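Local atomic coordinates of putative exonuclease (Eubacterium rectale, PDB entry 3L0A), a protein that is of unproven function but binds zinc and is probably a hydrolase, a putative exonuclease of the PDDEXK-like group. Residues A[134-137]-A[138-141]; A[154-157]-A[158-161]. All coordinates share one frame; numbering follows the deposited sequence.

Contact 1. Residues A[134-137]-A[138-141]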
# COMPACT_ATOMS: atom_id res chain seq x y z
N SER A 134 -13.13 25.78 -17.56
CA SER A 134 -12.74 26.51 -18.80
C SER A 134 -13.81 26.27 -19.86
O SER A 134 -13.92 25.15 -20.38
CB SER A 134 -11.35 26.01 -19.29
OG SER A 134 -11.02 26.41 -20.60
N TYR A 135 -14.60 27.31 -20.17
CA TYR A 135 -15.74 27.23 -21.10
C TYR A 135 -15.44 28.09 -22.30
O TYR A 135 -15.19 29.30 -22.14
CB TYR A 135 -17.04 27.70 -20.40
CG TYR A 135 -18.23 28.10 -21.26
CD1 TYR A 135 -18.78 27.23 -22.19
CD2 TYR A 135 -18.86 29.34 -21.10
CE1 TYR A 135 -19.91 27.60 -22.98
CE2 TYR A 135 -19.99 29.71 -21.88
CZ TYR A 135 -20.52 28.84 -22.81
OH TYR A 135 -21.63 29.20 -23.61
N ILE A 136 -15.46 27.47 -23.48
CA ILE A 136 -15.22 28.17 -24.74
C ILE A 136 -16.57 28.26 -25.45
O ILE A 136 -17.08 27.25 -25.92
CB ILE A 136 -14.18 27.44 -25.64
CG1 ILE A 136 -12.82 27.34 -24.94
CG2 ILE A 136 -14.02 28.18 -26.95
CD1 ILE A 136 -11.95 26.11 -25.35
N PRO A 137 -17.17 29.46 -25.48
CA PRO A 137 -18.55 29.53 -25.97
C PRO A 137 -18.67 29.04 -27.41
O PRO A 137 -17.87 29.43 -28.26
CB PRO A 137 -18.90 31.03 -25.88
CG PRO A 137 -17.91 31.59 -24.86
CD PRO A 137 -16.66 30.77 -25.01
N GLY A 138 -19.64 28.16 -27.65
CA GLY A 138 -19.86 27.58 -28.96
C GLY A 138 -18.84 26.55 -29.42
O GLY A 138 -18.91 26.11 -30.57
N VAL A 139 -17.92 26.13 -28.54
CA VAL A 139 -16.92 25.10 -28.92
C VAL A 139 -16.72 23.96 -27.89
O VAL A 139 -16.72 22.79 -28.27
CB VAL A 139 -15.54 25.73 -29.43
CG1 VAL A 139 -15.70 27.22 -29.98
CG2 VAL A 139 -14.50 25.69 -28.41
N ALA A 140 -16.56 24.25 -26.61
CA ALA A 140 -16.25 23.18 -25.66
C ALA A 140 -16.38 23.56 -24.23
O ALA A 140 -16.23 24.72 -23.88
CB ALA A 140 -14.85 22.66 -25.90
N ILE A 141 -16.62 22.52 -23.42
CA ILE A 141 -16.64 22.55 -21.96
C ILE A 141 -15.45 21.71 -21.51
O ILE A 141 -15.33 20.53 -21.88
CB ILE A 141 -17.94 21.89 -21.44
CG1 ILE A 141 -19.18 22.56 -22.04
CG2 ILE A 141 -18.02 22.00 -19.94
CD1 ILE A 141 -20.44 21.68 -22.02
O HOH W 1 -22.21 27.62 -26.20

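Contact 2. Residues A[154-157]-A[158-161]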
# COMPACT_ATOMS: atom_id res chain seq x y z
N LYS A 154 -9.37 0.32 -12.87
CA LYS A 154 -9.81 -0.25 -11.58
C LYS A 154 -10.91 -1.30 -11.76
O LYS A 154 -11.84 -1.14 -12.57
CB LYS A 154 -10.26 0.85 -10.59
CG LYS A 154 -9.15 1.86 -10.24
CD LYS A 154 -9.22 2.37 -8.78
CE LYS A 154 -8.32 3.63 -8.48
NZ LYS A 154 -6.85 3.48 -8.76
N TRP A 155 -10.77 -2.39 -11.01
CA TRP A 155 -11.68 -3.52 -11.07
C TRP A 155 -13.01 -3.18 -10.42
O TRP A 155 -13.04 -2.68 -9.30
CB TRP A 155 -11.07 -4.72 -10.34
CG TRP A 155 -11.92 -5.93 -10.40
CD1 TRP A 155 -12.75 -6.40 -9.43
CD2 TRP A 155 -12.05 -6.82 -11.51
NE1 TRP A 155 -13.38 -7.55 -9.86
CE2 TRP A 155 -12.98 -7.81 -11.15
CE3 TRP A 155 -11.48 -6.87 -12.79
CZ2 TRP A 155 -13.34 -8.84 -12.00
CZ3 TRP A 155 -11.85 -7.89 -13.64
CH2 TRP A 155 -12.77 -8.87 -13.25
N VAL A 156 -14.11 -3.43 -11.12
CA VAL A 156 -15.44 -3.26 -10.55
C VAL A 156 -16.14 -4.62 -10.62
O VAL A 156 -16.12 -5.28 -11.68
CB VAL A 156 -16.26 -2.16 -11.26
CG1 VAL A 156 -17.73 -2.29 -10.95
CG2 VAL A 156 -15.76 -0.78 -10.87
N LYS A 157 -16.75 -5.00 -9.49
CA LYS A 157 -17.38 -6.31 -9.34
C LYS A 157 -18.52 -6.52 -10.34
O LYS A 157 -19.43 -5.69 -10.44
CB LYS A 157 -17.87 -6.52 -7.90
CG LYS A 157 -18.34 -7.95 -7.62
CD LYS A 157 -18.83 -8.13 -6.17
CE LYS A 157 -20.09 -9.04 -6.11
NZ LYS A 157 -20.66 -9.18 -4.72
N ASP A 158 -18.42 -7.64 -11.06
CA ASP A 158 -19.36 -8.07 -12.11
C ASP A 158 -19.39 -7.13 -13.33
O ASP A 158 -20.22 -7.29 -14.22
CB ASP A 158 -20.80 -8.26 -11.54
CG ASP A 158 -20.86 -9.21 -10.30
OD1 ASP A 158 -20.31 -10.34 -10.38
OD2 ASP A 158 -21.49 -8.84 -9.27
N ILE A 159 -18.47 -6.15 -13.37
CA ILE A 159 -18.27 -5.29 -14.55
C ILE A 159 -16.84 -5.48 -15.11
O ILE A 159 -16.66 -5.58 -16.33
CB ILE A 159 -18.56 -3.77 -14.23
CG1 ILE A 159 -20.08 -3.48 -14.17
CG2 ILE A 159 -17.92 -2.86 -15.27
CD1 ILE A 159 -20.75 -3.62 -12.77
N GLY A 160 -15.82 -5.55 -14.25
CA GLY A 160 -14.41 -5.73 -14.68
C GLY A 160 -13.62 -4.42 -14.70
O GLY A 160 -13.97 -3.47 -14.01
N TYR A 161 -12.56 -4.34 -15.51
CA TYR A 161 -11.70 -3.16 -15.50
C TYR A 161 -12.39 -1.93 -16.09
O TYR A 161 -12.95 -1.95 -17.19
CB TYR A 161 -10.41 -3.43 -16.26
CG TYR A 161 -9.48 -4.29 -15.47
CD1 TYR A 161 -8.98 -3.85 -14.25
CD2 TYR A 161 -9.10 -5.55 -15.94
CE1 TYR A 161 -8.12 -4.64 -13.50
CE2 TYR A 161 -8.24 -6.36 -15.21
CZ TYR A 161 -7.75 -5.89 -13.97
OH TYR A 161 -6.88 -6.68 -13.22

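Contact 1. Residues A[134-137]-A[138-141]
I136 and A140 form the antiparallel hydrogen-bonded pair that closes this hairpin, and both of I136's backbone polar groups are used in it. I136 N gives its hydrogen to A140 O at 2.9 Å, the donor lying almost on the line of the carbonyl bond. I136 O accepts twice: from A140 N at 3.1 Å, in the carbonyl plane on a lone pair, and from V139 N at 3.0 Å, tilted from that plane. With V139 and A140 both opposite I136, this is a classic beta bulge. The bond from V139 N also closes a type II turn, whose corners suit their residues: P137 has phi fixed near -60° and no amide hydrogen to satisfy, and G138 takes the positive phi of 73°, easy for glycine. G138 N donates to a water at 3.0 Å, which also bonds Y135 OH. With CG turned anti to the backbone N (chi1 162°), the Y135 ring lies alongside the chain at P137, whose N sits over the centre of one face. I136 also meets V139 beside the turn, although the placement of the V139 side chain is doubtful. An alanine here would keep the backbone bonds but would probably lose the apolar contact that the I136 branches make with V139. S134 OG is satisfied by Y110 O and G113 N. On the face of Y135 and I141, Y135 packs on V117 and M119 of strand 114-123 and I141 on Y177 and V181 of helix 170-185, while strand 191-197 continues the sheet beyond I141.

Contact 2. Residues A[154-157]-A[158-161]
W155 folds its indole back across the hairpin onto G160 and Y161. From CB the side chain leaves with CG anti to the backbone N (chi1 -178°), which carries the ring system over to the neighbouring strand. There G160 CA sits above the six-membered ring, with CD2, CE3, CZ3 and CH2 beneath it and CZ3 the closest at 3.5 Å. The result is a CH-pi contact, with G160 CA 3.7 Å from the ring centroid. CE3 serves a second partner: it points at the middle of the Y161 ring, 4.0 Å from Y161 CZ. The two rings thus make a T-shaped pair, the edge of W155 against the face of Y161, with planes at 79°. W155 and Y161 are the non-hydrogen-bonded pair, their side chains on the same face and close enough for edge to meet face, and the bare CA of G160 lets the indole settle over it. Glycine also suits position 160 for its backbone angles, at which a side chain would jam against the preceding carbonyl oxygen. On the face of V156, CG1 lies 3.7 Å from I159 CB, the two side chains running alongside one another; both also touch Y31, and V156 packs on Y167 of helix 164-167. V156 N donates to G160 O from above the carbonyl plane, and V156 O takes two hydrogens, from G160 N in that plane at 2.6 Å and from I159 N well out of it. K157, exposed, and D158 are the corners of a type II turn closed by that last bond. D158 takes the left-handed conformation the second corner requires, which glycine favours most and aspartate tolerates better than most residues. With I159 and G160 both opposite V156 in a classic beta bulge, this is a two-residue type II turn in a bulged beta hairpin joining strands 154-156 and 160-162.

Followed from the N terminus, the chain reaches contact 1 first, where strand 126-136 turns back into strand 140-147. This reversal belongs to the mixed sheet that also includes strands 114-123 and 191-197. Strand 140-147 then leads on to strand 154-156, and contact 2 closes a second reversal into strand 160-162, a separate two-stranded sheet followed by helix 164-167. The contacts are in series: the first is complete before the second begins, so they neither nest nor cross. Their centres are about 33 Å apart and they do not touch. Contact 1 joins two strands of the mixed sheet, contact 2 the two strands of the separate small sheet, both within the PDDEXK-like domain.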